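Uncharacterized protein (Xanthomonas campestris pv. campestris, PDB 3HIU) is of unknown function but belongs to the DUF892 family of the ferritin-like clan and forms a four-helix bundle that holds a sodium ion. Local coordinates at residues A16-A21 with Q50-G55; T23-M28 with E43-E48; A102-E107 with I138-W143; R112-A117 with Q128-I133. All coordinates share one frame; numbering follows the deposited sequence.

Contact 1: A16-A21 with Q50-G55; sequences AMEKEA and QQQSAG. With NA (sodium ion), chain J.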
loop_
_atom_site.group_PDB
_atom_site.type_symbol
_atom_site.label_atom_id
_atom_site.label_comp_id
_atom_site.label_asym_id
_atom_site.label_seq_id
_atom_site.Cartn_x
_atom_site.Cartn_y
_atom_site.Cartn_z
ATOM N N ALA B 16 -6.046 8.693 -12.743
ATOM C CA ALA B 16 -4.896 9.488 -12.357
ATOM C C ALA B 16 -3.934 8.632 -11.554
ATOM O O ALA B 16 -2.723 8.808 -11.611
ATOM C CB ALA B 16 -5.349 10.679 -11.548
HETATM N N MSE B 17 -4.490 7.702 -10.797
HETATM C CA MSE B 17 -3.692 6.758 -10.041
HETATM C C MSE B 17 -2.876 5.873 -10.996
HETATM O O MSE B 17 -1.708 5.568 -10.743
HETATM C CB MSE B 17 -4.627 5.929 -9.166
HETATM C CG MSE B 17 -3.951 5.053 -8.158
HETATM SE SE MSE B 17 -5.281 3.838 -7.420
HETATM C CE MSE B 17 -6.630 5.158 -6.921
ATOM N N GLU B 18 -3.498 5.472 -12.098
ATOM C CA GLU B 18 -2.847 4.632 -13.100
ATOM C C GLU B 18 -1.764 5.379 -13.845
ATOM O O GLU B 18 -0.821 4.775 -14.353
ATOM C CB GLU B 18 -3.867 4.105 -14.112
ATOM C CG GLU B 18 -4.896 3.167 -13.524
ATOM C CD GLU B 18 -4.270 1.924 -12.949
ATOM O OE1 GLU B 18 -3.075 1.671 -13.216
ATOM O OE2 GLU B 18 -4.977 1.191 -12.229
ATOM N N LYS B 19 -1.871 6.670 -13.941
ATOM C CA LYS B 19 -0.849 7.482 -14.595
ATOM C C LYS B 19 0.358 7.649 -13.666
ATOM O O LYS B 19 1.505 7.662 -14.119
ATOM C CB LYS B 19 -1.418 8.845 -15.004
ATOM C CG LYS B 19 -2.647 8.773 -15.923
ATOM C CD LYS B 19 -2.257 8.404 -17.348
ATOM C CE LYS B 19 -3.384 7.694 -18.080
ATOM N NZ LYS B 19 -2.914 7.113 -19.375
ATOM N N GLU B 20 0.089 7.766 -12.366
ATOM C CA GLU B 20 1.137 7.823 -11.350
ATOM C C GLU B 20 1.817 6.463 -11.214
ATOM O O GLU B 20 3.033 6.372 -11.018
ATOM C CB GLU B 20 0.548 8.251 -10.003
ATOM C CG GLU B 20 1.484 8.045 -8.819
ATOM C CD GLU B 20 0.784 8.180 -7.476
ATOM O OE1 GLU B 20 -0.462 8.034 -7.423
ATOM O OE2 GLU B 20 1.485 8.426 -6.468
ATOM N N ALA B 21 1.022 5.405 -11.312
ATOM C CA ALA B 21 1.568 4.061 -11.279
ATOM C C ALA B 21 2.486 3.877 -12.482
ATOM O O ALA B 21 3.623 3.417 -12.341
ATOM C CB ALA B 21 0.443 3.012 -11.283
ATOM N N GLN B 50 -0.870 1.150 -18.834
ATOM C CA GLN B 50 -1.311 1.980 -19.944
ATOM C C GLN B 50 -2.673 1.511 -20.466
ATOM O O GLN B 50 -3.539 2.325 -20.790
ATOM C CB GLN B 50 -0.259 1.969 -21.048
ATOM C CG GLN B 50 1.070 2.525 -20.581
ATOM C CD GLN B 50 2.222 2.129 -21.478
ATOM O OE1 GLN B 50 2.036 1.433 -22.476
ATOM N NE2 GLN B 50 3.423 2.570 -21.126
ATOM N N GLN B 51 -2.861 0.195 -20.518
ATOM C CA GLN B 51 -4.120 -0.387 -20.968
ATOM C C GLN B 51 -5.238 -0.316 -19.920
ATOM O O GLN B 51 -6.419 -0.350 -20.261
ATOM C CB GLN B 51 -3.902 -1.826 -21.423
ATOM C CG GLN B 51 -3.017 -1.924 -22.640
ATOM C CD GLN B 51 -3.284 -3.171 -23.441
ATOM O OE1 GLN B 51 -3.651 -4.208 -22.886
ATOM N NE2 GLN B 51 -3.103 -3.083 -24.754
ATOM N N GLN B 52 -4.864 -0.218 -18.646
ATOM C CA GLN B 52 -5.843 -0.044 -17.580
ATOM C C GLN B 52 -6.579 1.279 -17.705
ATOM O O GLN B 52 -7.776 1.303 -17.978
ATOM C CB GLN B 52 -5.178 -0.145 -16.210
ATOM C CG GLN B 52 -5.096 -1.560 -15.729
ATOM C CD GLN B 52 -4.164 -1.726 -14.557
ATOM O OE1 GLN B 52 -3.780 -0.754 -13.905
ATOM N NE2 GLN B 52 -3.788 -2.968 -14.284
ATOM N N SER B 53 -5.853 2.377 -17.507
ATOM C CA SER B 53 -6.441 3.707 -17.567
ATOM C C SER B 53 -7.151 3.951 -18.905
ATOM O O SER B 53 -8.204 4.562 -18.948
ATOM C CB SER B 53 -5.375 4.770 -17.311
ATOM O OG SER B 53 -4.311 4.645 -18.231
ATOM N N ALA B 54 -6.574 3.468 -19.998
ATOM C CA ALA B 54 -7.244 3.560 -21.289
ATOM C C ALA B 54 -8.579 2.840 -21.204
ATOM O O ALA B 54 -9.531 3.185 -21.900
ATOM C CB ALA B 54 -6.392 2.961 -22.377
ATOM N N GLY B 55 -8.643 1.823 -20.353
ATOM C CA GLY B 55 -9.901 1.150 -20.089
ATOM C C GLY B 55 -10.749 2.018 -19.184
ATOM O O GLY B 55 -11.959 2.144 -19.362
HETATM NA NA NA J . -1.269 -0.685 -12.617
HETATM O O HOH W 1 -1.805 4.968 -17.728
#
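Glu18 turns its CG to lie anti to its own carbonyl carbon (chi1 -65°) and then bends at CG, while Gln52 runs extended beyond its CG. The two ends meet inside the bundle, crossing at about a right angle. The carboxylate and amide planes are turned 78° apart. The approach of Gln52 OE1 to the Glu18 carboxylate is too tight to be trusted in detail. The same Gln52 OE1 binds the sodium ion at 2.8 Å, and Thr49 OG1 also binds this ion. The amide nitrogen of Gln52 points elsewhere and is hydrogen-bonded to Gln136 on helix 124-159. Below these polar ends the backbones come near enough for Glu18 CB to rest on Ser53 CB at 3.6 Å. Lys19 lies toward the outside of the contact. Its chain bends at chi2 and reaches alongside Ser53, with CE 3.2 Å from Ser53 OG. A water joins the two residues: it accepts from Lys19 NZ at 2.9 Å and is hydrogen-bonded to Ser53 OG at 2.6 Å. The segments are antiparallel, 166° between their directions, as neighbouring helices of a four-helix bundle. Glu18 OE2 also lies near Glu107 OE1 of helix 94-120. The bound cation probably helps to offset the charge of these gathered oxygens.

Contact 2: T23-M28 with E43-E48; sequences TMMAAM and EQHVEE. With EDO (1,2-ethanediol), chain N.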
loop_
_atom_site.group_PDB
_atom_site.type_symbol
_atom_site.label_atom_id
_atom_site.label_comp_id
_atom_site.label_asym_id
_atom_site.label_seq_id
_atom_site.Cartn_x
_atom_site.Cartn_y
_atom_site.Cartn_z
ATOM N N THR B 23 4.140 5.965 -14.290
ATOM C CA THR B 23 5.397 6.697 -14.186
ATOM C C THR B 23 6.305 6.170 -13.067
ATOM O O THR B 23 7.530 6.161 -13.211
ATOM C CB THR B 23 5.160 8.204 -14.023
ATOM O OG1 THR B 23 4.680 8.739 -15.262
ATOM C CG2 THR B 23 6.459 8.911 -13.639
HETATM N N MSE B 24 5.701 5.722 -11.966
HETATM C CA MSE B 24 6.446 5.152 -10.843
HETATM C C MSE B 24 7.092 3.816 -11.217
HETATM O O MSE B 24 8.163 3.465 -10.719
HETATM C CB MSE B 24 5.534 4.974 -9.627
HETATM C CG MSE B 24 6.266 4.608 -8.332
HETATM SE SE MSE B 24 5.035 4.198 -6.869
HETATM C CE MSE B 24 3.643 5.512 -7.322
HETATM N N MSE B 25 6.434 3.074 -12.098
HETATM C CA MSE B 25 6.976 1.820 -12.588
HETATM C C MSE B 25 7.994 2.058 -13.686
HETATM O O MSE B 25 9.084 1.484 -13.661
HETATM C CB MSE B 25 5.860 0.946 -13.126
HETATM C CG MSE B 25 4.785 0.667 -12.107
HETATM SE SE MSE B 25 3.699 -0.813 -12.689
HETATM C CE MSE B 25 2.938 0.011 -14.262
ATOM N N ALA B 26 7.625 2.890 -14.658
ATOM C CA ALA B 26 8.517 3.248 -15.758
ATOM C C ALA B 26 9.801 3.891 -15.235
ATOM O O ALA B 26 10.742 4.129 -15.993
ATOM C CB ALA B 26 7.815 4.181 -16.734
ATOM N N ALA B 27 9.832 4.163 -13.933
ATOM C CA ALA B 27 11.011 4.739 -13.296
ATOM C C ALA B 27 11.689 3.778 -12.320
ATOM O O ALA B 27 12.866 3.946 -12.007
ATOM C CB ALA B 27 10.661 6.043 -12.601
HETATM N N MSE B 28 10.957 2.780 -11.828
HETATM C CA MSE B 28 11.579 1.775 -10.971
HETATM C C MSE B 28 12.318 0.794 -11.869
HETATM O O MSE B 28 13.345 0.230 -11.486
HETATM C CB MSE B 28 10.548 1.036 -10.125
HETATM C CG MSE B 28 11.071 0.583 -8.766
HETATM SE SE MSE B 28 11.085 1.974 -7.367
HETATM C CE MSE B 28 12.722 2.933 -7.813
ATOM N N GLU B 43 8.352 -3.921 -16.399
ATOM C CA GLU B 43 8.200 -3.498 -17.801
ATOM C C GLU B 43 6.860 -3.957 -18.382
ATOM O O GLU B 43 6.136 -3.181 -19.005
ATOM C CB GLU B 43 9.369 -4.014 -18.665
ATOM C CG GLU B 43 10.625 -3.135 -18.625
ATOM C CD GLU B 43 11.919 -3.849 -19.069
ATOM O OE1 GLU B 43 11.871 -4.939 -19.691
ATOM O OE2 GLU B 43 13.005 -3.299 -18.787
ATOM N N GLN B 44 6.539 -5.226 -18.153
ATOM C CA GLN B 44 5.274 -5.811 -18.577
ATOM C C GLN B 44 4.082 -5.115 -17.936
ATOM O O GLN B 44 3.010 -5.031 -18.541
ATOM C CB GLN B 44 5.246 -7.294 -18.217
ATOM C CG GLN B 44 3.909 -7.979 -18.447
ATOM C CD GLN B 44 3.921 -9.418 -17.965
ATOM O OE1 GLN B 44 4.965 -9.938 -17.561
ATOM N NE2 GLN B 44 2.763 -10.068 -18.000
ATOM N N HIS B 45 4.259 -4.630 -16.710
ATOM C CA HIS B 45 3.161 -3.955 -16.020
ATOM C C HIS B 45 3.033 -2.479 -16.402
ATOM O O HIS B 45 1.958 -1.889 -16.259
ATOM C CB HIS B 45 3.250 -4.124 -14.498
ATOM C CG HIS B 45 1.946 -3.897 -13.788
ATOM N ND1 HIS B 45 0.733 -4.282 -14.316
ATOM C CD2 HIS B 45 1.670 -3.345 -12.583
ATOM C CE1 HIS B 45 -0.234 -3.967 -13.475
ATOM N NE2 HIS B 45 0.308 -3.395 -12.414
ATOM N N VAL B 46 4.118 -1.887 -16.895
ATOM C CA VAL B 46 4.031 -0.533 -17.443
ATOM C C VAL B 46 3.104 -0.524 -18.657
ATOM O O VAL B 46 2.377 0.442 -18.882
ATOM C CB VAL B 46 5.409 0.061 -17.807
ATOM C CG1 VAL B 46 5.242 1.303 -18.680
ATOM C CG2 VAL B 46 6.176 0.413 -16.547
ATOM N N GLU B 47 3.115 -1.615 -19.420
ATOM C CA GLU B 47 2.250 -1.740 -20.592
ATOM C C GLU B 47 0.813 -2.112 -20.206
ATOM O O GLU B 47 -0.142 -1.563 -20.744
ATOM C CB GLU B 47 2.832 -2.754 -21.577
ATOM C CG GLU B 47 4.157 -2.325 -22.193
ATOM C CD GLU B 47 3.971 -1.366 -23.354
ATOM O OE1 GLU B 47 4.937 -0.652 -23.714
ATOM O OE2 GLU B 47 2.850 -1.330 -23.908
ATOM N N GLU B 48 0.674 -3.043 -19.270
ATOM C CA GLU B 48 -0.618 -3.383 -18.692
ATOM C C GLU B 48 -1.326 -2.147 -18.112
ATOM O O GLU B 48 -2.524 -1.965 -18.342
ATOM C CB GLU B 48 -0.463 -4.471 -17.612
ATOM C CG GLU B 48 -0.454 -5.905 -18.154
ATOM C CD GLU B 48 0.528 -6.843 -17.437
ATOM O OE1 GLU B 48 0.960 -7.840 -18.064
ATOM O OE2 GLU B 48 0.873 -6.596 -16.260
HETATM C C1 EDO N . 15.559 -4.670 -19.654
HETATM O O1 EDO N . 14.584 -5.491 -20.312
HETATM C C2 EDO N . 16.966 -5.056 -20.073
HETATM O O2 EDO N . 17.790 -4.935 -18.919
#
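The selenium of Met25, a selenomethionine, lies 3.2 Å from His45 CD2, an unusually close approach to an imidazole. It comes in obliquely, 4.1 Å from the ring centroid and 59° off the ring normal. This is a Met-aromatic contact in its selenium form. The Met25 chain then bends at chi3 (-65°), which turns CE back toward the backbone of helix 36-62, where it lies 3.4 Å from Val46 CA. Further back, Met25 CB packs tightly on Val46 CG2 at 3.5 Å. The same methyl also covers the backbone N of Ala26, and Ala26 CB borders it on the exposed side. Val46 thus sets one methyl against two successive residues of helix 2-28. The rotation of the His45 ring is fixed from both nitrogens. His45 ND1 donates to the anti lone pair of Glu48 OE2 at 3.0 Å, with the acceptor tilted out of the ring plane. His45 NE2 is hydrogen-bonded to Glu137 on helix 124-159. Arg41 forms a salt bridge with Glu48, so the carboxylate that steadies the ring is itself held. Gln44 NE2 adds a bond to the syn lone pair of Glu48 OE1. The helices run antiparallel at 158°, an up-down hairpin of a ferritin-like four-helix bundle, with His45 directed inward beside the sodium ion.

Contact 3: A102-E107 with I138-W143; sequences AFEHLE and IEMAEW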
loop_
_atom_site.group_PDB
_atom_site.type_symbol
_atom_site.label_atom_id
_atom_site.label_comp_id
_atom_site.label_asym_id
_atom_site.label_seq_id
_atom_site.Cartn_x
_atom_site.Cartn_y
_atom_site.Cartn_z
ATOM N N ALA B 102 2.902 -1.754 -1.855
ATOM C CA ALA B 102 1.906 -0.929 -1.164
ATOM C C ALA B 102 0.991 -0.187 -2.132
ATOM O O ALA B 102 -0.205 -0.090 -1.895
ATOM C CB ALA B 102 2.582 0.059 -0.223
ATOM N N PHE B 103 1.554 0.344 -3.216
ATOM C CA PHE B 103 0.732 1.004 -4.223
ATOM C C PHE B 103 -0.188 0.003 -4.912
ATOM O O PHE B 103 -1.335 0.323 -5.208
ATOM C CB PHE B 103 1.585 1.753 -5.254
ATOM C CG PHE B 103 0.820 2.817 -6.032
ATOM C CD1 PHE B 103 0.307 2.546 -7.299
ATOM C CD2 PHE B 103 0.618 4.093 -5.492
ATOM C CE1 PHE B 103 -0.394 3.527 -8.013
ATOM C CE2 PHE B 103 -0.074 5.077 -6.202
ATOM C CZ PHE B 103 -0.579 4.791 -7.462
ATOM N N GLU B 104 0.309 -1.209 -5.160
ATOM C CA GLU B 104 -0.496 -2.263 -5.790
ATOM C C GLU B 104 -1.643 -2.669 -4.867
ATOM O O GLU B 104 -2.631 -3.268 -5.306
ATOM C CB GLU B 104 0.352 -3.497 -6.130
ATOM C CG GLU B 104 1.409 -3.293 -7.225
ATOM C CD GLU B 104 0.807 -2.972 -8.589
ATOM O OE1 GLU B 104 -0.433 -2.941 -8.714
ATOM O OE2 GLU B 104 1.583 -2.749 -9.539
ATOM N N HIS B 105 -1.504 -2.355 -3.581
ATOM C CA HIS B 105 -2.606 -2.569 -2.652
ATOM C C HIS B 105 -3.518 -1.341 -2.526
ATOM O O HIS B 105 -4.722 -1.472 -2.326
ATOM C CB HIS B 105 -2.090 -3.084 -1.305
ATOM C CG HIS B 105 -1.930 -4.572 -1.274
ATOM N ND1 HIS B 105 -0.737 -5.206 -1.568
ATOM C CD2 HIS B 105 -2.827 -5.561 -1.025
ATOM C CE1 HIS B 105 -0.905 -6.514 -1.485
ATOM N NE2 HIS B 105 -2.158 -6.755 -1.155
ATOM N N LEU B 106 -2.945 -0.151 -2.667
ATOM C CA LEU B 106 -3.756 1.036 -2.848
ATOM C C LEU B 106 -4.684 0.778 -4.018
ATOM O O LEU B 106 -5.885 0.980 -3.928
ATOM C CB LEU B 106 -2.875 2.251 -3.148
ATOM C CG LEU B 106 -3.593 3.603 -3.162
ATOM C CD1 LEU B 106 -4.445 3.753 -1.916
ATOM C CD2 LEU B 106 -2.591 4.755 -3.270
ATOM N N GLU B 107 -4.122 0.309 -5.121
ATOM C CA GLU B 107 -4.915 0.040 -6.319
ATOM C C GLU B 107 -6.013 -0.999 -6.086
ATOM O O GLU B 107 -7.174 -0.768 -6.438
ATOM C CB GLU B 107 -4.013 -0.369 -7.487
ATOM C CG GLU B 107 -3.179 0.777 -8.057
ATOM C CD GLU B 107 -2.537 0.422 -9.386
ATOM O OE1 GLU B 107 -2.942 0.994 -10.417
ATOM O OE2 GLU B 107 -1.632 -0.441 -9.401
ATOM N N ILE B 138 -3.761 -7.659 -8.125
ATOM C CA ILE B 138 -3.539 -8.801 -7.249
ATOM C C ILE B 138 -2.421 -9.687 -7.773
ATOM O O ILE B 138 -1.496 -10.038 -7.039
ATOM C CB ILE B 138 -4.809 -9.615 -7.078
ATOM C CG1 ILE B 138 -5.751 -8.887 -6.107
ATOM C CG2 ILE B 138 -4.466 -11.006 -6.570
ATOM C CD1 ILE B 138 -7.156 -9.437 -6.059
ATOM N N GLU B 139 -2.511 -10.042 -9.050
ATOM C CA GLU B 139 -1.476 -10.820 -9.720
ATOM C C GLU B 139 -0.098 -10.178 -9.517
ATOM O O GLU B 139 0.874 -10.841 -9.143
ATOM C CB GLU B 139 -1.803 -10.919 -11.219
ATOM C CG GLU B 139 -1.262 -12.156 -11.932
ATOM C CD GLU B 139 0.002 -11.884 -12.726
ATOM O OE1 GLU B 139 1.007 -11.442 -12.132
ATOM O OE2 GLU B 139 -0.006 -12.128 -13.950
HETATM N N MSE B 140 -0.024 -8.867 -9.766
HETATM C CA MSE B 140 1.244 -8.127 -9.703
HETATM C C MSE B 140 1.787 -8.025 -8.276
HETATM O O MSE B 140 2.974 -8.263 -8.027
HETATM C CB MSE B 140 1.057 -6.732 -10.305
HETATM C CG MSE B 140 2.311 -5.849 -10.315
HETATM SE SE MSE B 140 3.844 -6.581 -11.291
HETATM C CE MSE B 140 4.675 -4.919 -11.827
ATOM N N ALA B 141 0.898 -7.667 -7.352
ATOM C CA ALA B 141 1.244 -7.548 -5.946
ATOM C C ALA B 141 1.806 -8.873 -5.455
ATOM O O ALA B 141 2.800 -8.913 -4.711
ATOM C CB ALA B 141 0.005 -7.157 -5.138
ATOM N N GLU B 142 1.158 -9.959 -5.881
ATOM C CA GLU B 142 1.626 -11.302 -5.571
ATOM C C GLU B 142 3.022 -11.559 -6.116
ATOM O O GLU B 142 3.836 -12.221 -5.476
ATOM C CB GLU B 142 0.668 -12.344 -6.132
ATOM C CG GLU B 142 -0.417 -12.761 -5.174
ATOM C CD GLU B 142 -1.070 -14.062 -5.586
ATOM O OE1 GLU B 142 -2.256 -14.267 -5.244
ATOM O OE2 GLU B 142 -0.398 -14.879 -6.256
ATOM N N TRP B 143 3.303 -11.037 -7.303
ATOM C CA TRP B 143 4.610 -11.260 -7.900
ATOM C C TRP B 143 5.728 -10.684 -7.033
ATOM O O TRP B 143 6.765 -11.312 -6.844
ATOM C CB TRP B 143 4.679 -10.677 -9.312
ATOM C CG TRP B 143 5.862 -11.191 -10.094
ATOM C CD1 TRP B 143 5.857 -12.192 -11.031
ATOM C CD2 TRP B 143 7.230 -10.745 -9.994
ATOM N NE1 TRP B 143 7.128 -12.385 -11.523
ATOM C CE2 TRP B 143 7.985 -11.513 -10.906
ATOM C CE3 TRP B 143 7.877 -9.769 -9.230
ATOM C CZ2 TRP B 143 9.362 -11.334 -11.068
ATOM C CZ3 TRP B 143 9.241 -9.592 -9.397
ATOM C CH2 TRP B 143 9.968 -10.373 -10.307
#
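Glu104 crosses from helix 94-120 to meet Met140 and Ala141 on helix 124-159. Its CB sits 3.8 Å from Ala141 CB. CG comes next, and lies 4.1 Å from Met140 CG. The chain bends there (chi2 -64°), which carries the carboxylate over the start of the Met140 side chain. CD is 3.7 Å from Met140 CG. At the tip, Glu104 OE2 approaches that same carbon to 3.3 Å, and OE1 faces Glu107 OE2 one turn on in its own helix. The two side chains meet at a slant, with no hydrogen bond across the contact. These segments belong to the second antiparallel helix pair of the four-helix bundle, which is ferritin-like by family. Their axes are 9.1 Å apart at closest, and Ala141 faces Glu104 where the backbones come nearest. Glu104 faces the bundle interior and also touches His45 of helix 36-62. Glu104, Glu107 and Glu137 bring their carboxylates close together there. Met140, a selenomethionine, bends at chi2 and packs on Arg41, Ile42 and His45. On the outer side, His105 CE1 lies 3.8 Å from Ala141 CB. The His105 ring also stacks on His105 of the second subunit, at the dimer interface.

Contact 4: R112-A117 with Q128-I133; sequences RALVVA and QICEDI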
loop_
_atom_site.group_PDB
_atom_site.type_symbol
_atom_site.label_atom_id
_atom_site.label_comp_id
_atom_site.label_asym_id
_atom_site.label_seq_id
_atom_site.Cartn_x
_atom_site.Cartn_y
_atom_site.Cartn_z
ATOM N N ARG B 112 -11.593 -2.530 -5.890
ATOM C CA ARG B 112 -12.659 -3.236 -5.195
ATOM C C ARG B 112 -13.823 -2.286 -4.973
ATOM O O ARG B 112 -14.959 -2.629 -5.253
ATOM C CB ARG B 112 -12.194 -3.792 -3.851
ATOM C CG ARG B 112 -11.200 -4.940 -3.945
ATOM C CD ARG B 112 -10.784 -5.440 -2.554
ATOM N NE ARG B 112 -11.614 -6.549 -2.087
ATOM C CZ ARG B 112 -12.442 -6.498 -1.047
ATOM N NH1 ARG B 112 -13.148 -7.565 -0.719
ATOM N NH2 ARG B 112 -12.563 -5.396 -0.325
ATOM N N ALA B 113 -13.534 -1.085 -4.469
ATOM C CA ALA B 113 -14.575 -0.102 -4.176
ATOM C C ALA B 113 -15.178 0.506 -5.446
ATOM O O ALA B 113 -16.264 1.074 -5.402
ATOM C CB ALA B 113 -14.061 0.977 -3.239
ATOM N N LEU B 114 -14.482 0.378 -6.573
ATOM C CA LEU B 114 -15.061 0.744 -7.866
ATOM C C LEU B 114 -16.093 -0.273 -8.353
ATOM O O LEU B 114 -17.147 0.090 -8.875
ATOM C CB LEU B 114 -13.986 0.936 -8.929
ATOM C CG LEU B 114 -13.813 2.401 -9.317
ATOM C CD1 LEU B 114 -12.466 2.608 -9.984
ATOM C CD2 LEU B 114 -14.952 2.820 -10.227
ATOM N N VAL B 115 -15.785 -1.550 -8.186
ATOM C CA VAL B 115 -16.738 -2.598 -8.511
ATOM C C VAL B 115 -18.052 -2.406 -7.747
ATOM O O VAL B 115 -19.117 -2.812 -8.215
ATOM C CB VAL B 115 -16.153 -3.979 -8.197
ATOM C CG1 VAL B 115 -17.128 -5.071 -8.594
ATOM C CG2 VAL B 115 -14.823 -4.158 -8.922
ATOM N N VAL B 116 -17.971 -1.782 -6.575
ATOM C CA VAL B 116 -19.149 -1.516 -5.752
ATOM C C VAL B 116 -19.914 -0.257 -6.203
ATOM O O VAL B 116 -21.148 -0.242 -6.215
ATOM C CB VAL B 116 -18.782 -1.410 -4.251
ATOM C CG1 VAL B 116 -20.029 -1.230 -3.402
ATOM C CG2 VAL B 116 -18.032 -2.643 -3.805
ATOM N N ALA B 117 -19.181 0.793 -6.573
ATOM C CA ALA B 117 -19.800 2.013 -7.097
ATOM C C ALA B 117 -20.365 1.789 -8.500
ATOM O O ALA B 117 -21.254 2.522 -8.946
ATOM C CB ALA B 117 -18.806 3.178 -7.102
ATOM N N GLN B 128 -17.109 -4.910 -14.672
ATOM C CA GLN B 128 -16.249 -5.977 -15.181
ATOM C C GLN B 128 -14.861 -5.428 -15.493
ATOM O O GLN B 128 -13.858 -6.010 -15.091
ATOM C CB GLN B 128 -16.857 -6.646 -16.424
ATOM C CG GLN B 128 -16.812 -8.189 -16.417
ATOM C CD GLN B 128 -15.444 -8.770 -16.762
ATOM O OE1 GLN B 128 -14.772 -9.353 -15.908
ATOM N NE2 GLN B 128 -15.034 -8.618 -18.019
ATOM N N ILE B 129 -14.807 -4.309 -16.213
ATOM C CA ILE B 129 -13.539 -3.628 -16.441
ATOM C C ILE B 129 -12.780 -3.658 -15.125
ATOM O O ILE B 129 -11.662 -4.164 -15.042
ATOM C CB ILE B 129 -13.720 -2.145 -16.863
ATOM C CG1 ILE B 129 -14.680 -2.015 -18.044
ATOM C CG2 ILE B 129 -12.378 -1.531 -17.241
ATOM C CD1 ILE B 129 -14.049 -2.357 -19.379
ATOM N N CYS B 130 -13.432 -3.141 -14.090
ATOM C CA CYS B 130 -12.777 -2.906 -12.816
ATOM C C CYS B 130 -12.338 -4.174 -12.094
ATOM O O CYS B 130 -11.335 -4.171 -11.384
ATOM C CB CYS B 130 -13.673 -2.062 -11.926
ATOM S SG CYS B 130 -13.952 -0.451 -12.625
ATOM N N GLU B 131 -13.086 -5.254 -12.266
ATOM C CA GLU B 131 -12.723 -6.515 -11.629
ATOM C C GLU B 131 -11.519 -7.110 -12.347
ATOM O O GLU B 131 -10.728 -7.858 -11.758
ATOM C CB GLU B 131 -13.897 -7.503 -11.649
ATOM C CG GLU B 131 -15.041 -7.161 -10.698
ATOM C CD GLU B 131 -16.354 -7.843 -11.086
ATOM O OE1 GLU B 131 -16.315 -8.912 -11.735
ATOM O OE2 GLU B 131 -17.431 -7.307 -10.746
ATOM N N ASP B 132 -11.385 -6.771 -13.627
ATOM C CA ASP B 132 -10.311 -7.319 -14.440
ATOM C C ASP B 132 -9.013 -6.579 -14.157
ATOM O O ASP B 132 -7.961 -7.203 -14.010
ATOM C CB ASP B 132 -10.669 -7.295 -15.929
ATOM C CG ASP B 132 -11.667 -8.380 -16.304
ATOM O OD1 ASP B 132 -11.581 -9.487 -15.729
ATOM O OD2 ASP B 132 -12.540 -8.131 -17.166
ATOM N N ILE B 133 -9.090 -5.254 -14.063
ATOM C CA ILE B 133 -7.945 -4.469 -13.611
ATOM C C ILE B 133 -7.532 -4.925 -12.207
ATOM O O ILE B 133 -6.346 -5.056 -11.900
ATOM C CB ILE B 133 -8.252 -2.946 -13.611
ATOM C CG1 ILE B 133 -8.407 -2.432 -15.046
ATOM C CG2 ILE B 133 -7.154 -2.165 -12.872
ATOM C CD1 ILE B 133 -8.970 -1.018 -15.139
#
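Apolar packing makes up most of this contact, with Val115 and Leu114 of helix 94-120 facing Cys130 and Glu131 of helix 124-159. Val115 CG2 rests on Cys130 CB at 3.8 Å. The Cys130 sulfur has turned anti to its carbonyl carbon (chi1 -63°), and this brings SG against Leu114 CB at 3.9 Å, with Leu114 CD2 a little further off. Leu114 continues past the sulfur to Leu7, Trp10 and Leu11 of helix 2-28, so this layer runs on into the bundle core. A second kind of contact sets aliphatic carbons against an acidic side chain. Glu131 extends beyond CG and crosses Val115 at about a right angle. Its CG lies between the two methyls, 3.5 Å from Val115 CG2 and 3.6 Å from Val115 CG1. Its carboxylate passes the valine as well, with OE2 3.1 Å from Val115 CG1. The polar interaction comes from outside the two segments: Glu131 OE2 forms a salt bridge with Arg119, further along helix 94-120. No hydrogen bond joins the segments themselves. Their axes are 8.5 Å apart and nearly antiparallel at 169°, close to the short turn between the two helices. The contact therefore probably rests mainly on apolar packing, while Arg119, outside both segments, gives the Glu131 carboxylate a charged partner.

Contacts 1 and 2 both join helix 2-28 to helix 36-62, and contacts 3 and 4 both join helix 94-120 to helix 124-159. Contact 2 is nested within the loop closed by contact 1, and contact 4 within that of contact 3. Contacts 1, 3 and 4 are buried, whereas contact 2 reaches the surface at one edge. Polar chemistry collects near the middle: contacts 1, 2 and 3 touch one another there, bringing glutamates, His45 and the sodium ion together. Contact 4, with its centre about 13 Å from that of the chain, is mainly apolar. Only contacts 3 and 4 touch the second subunit.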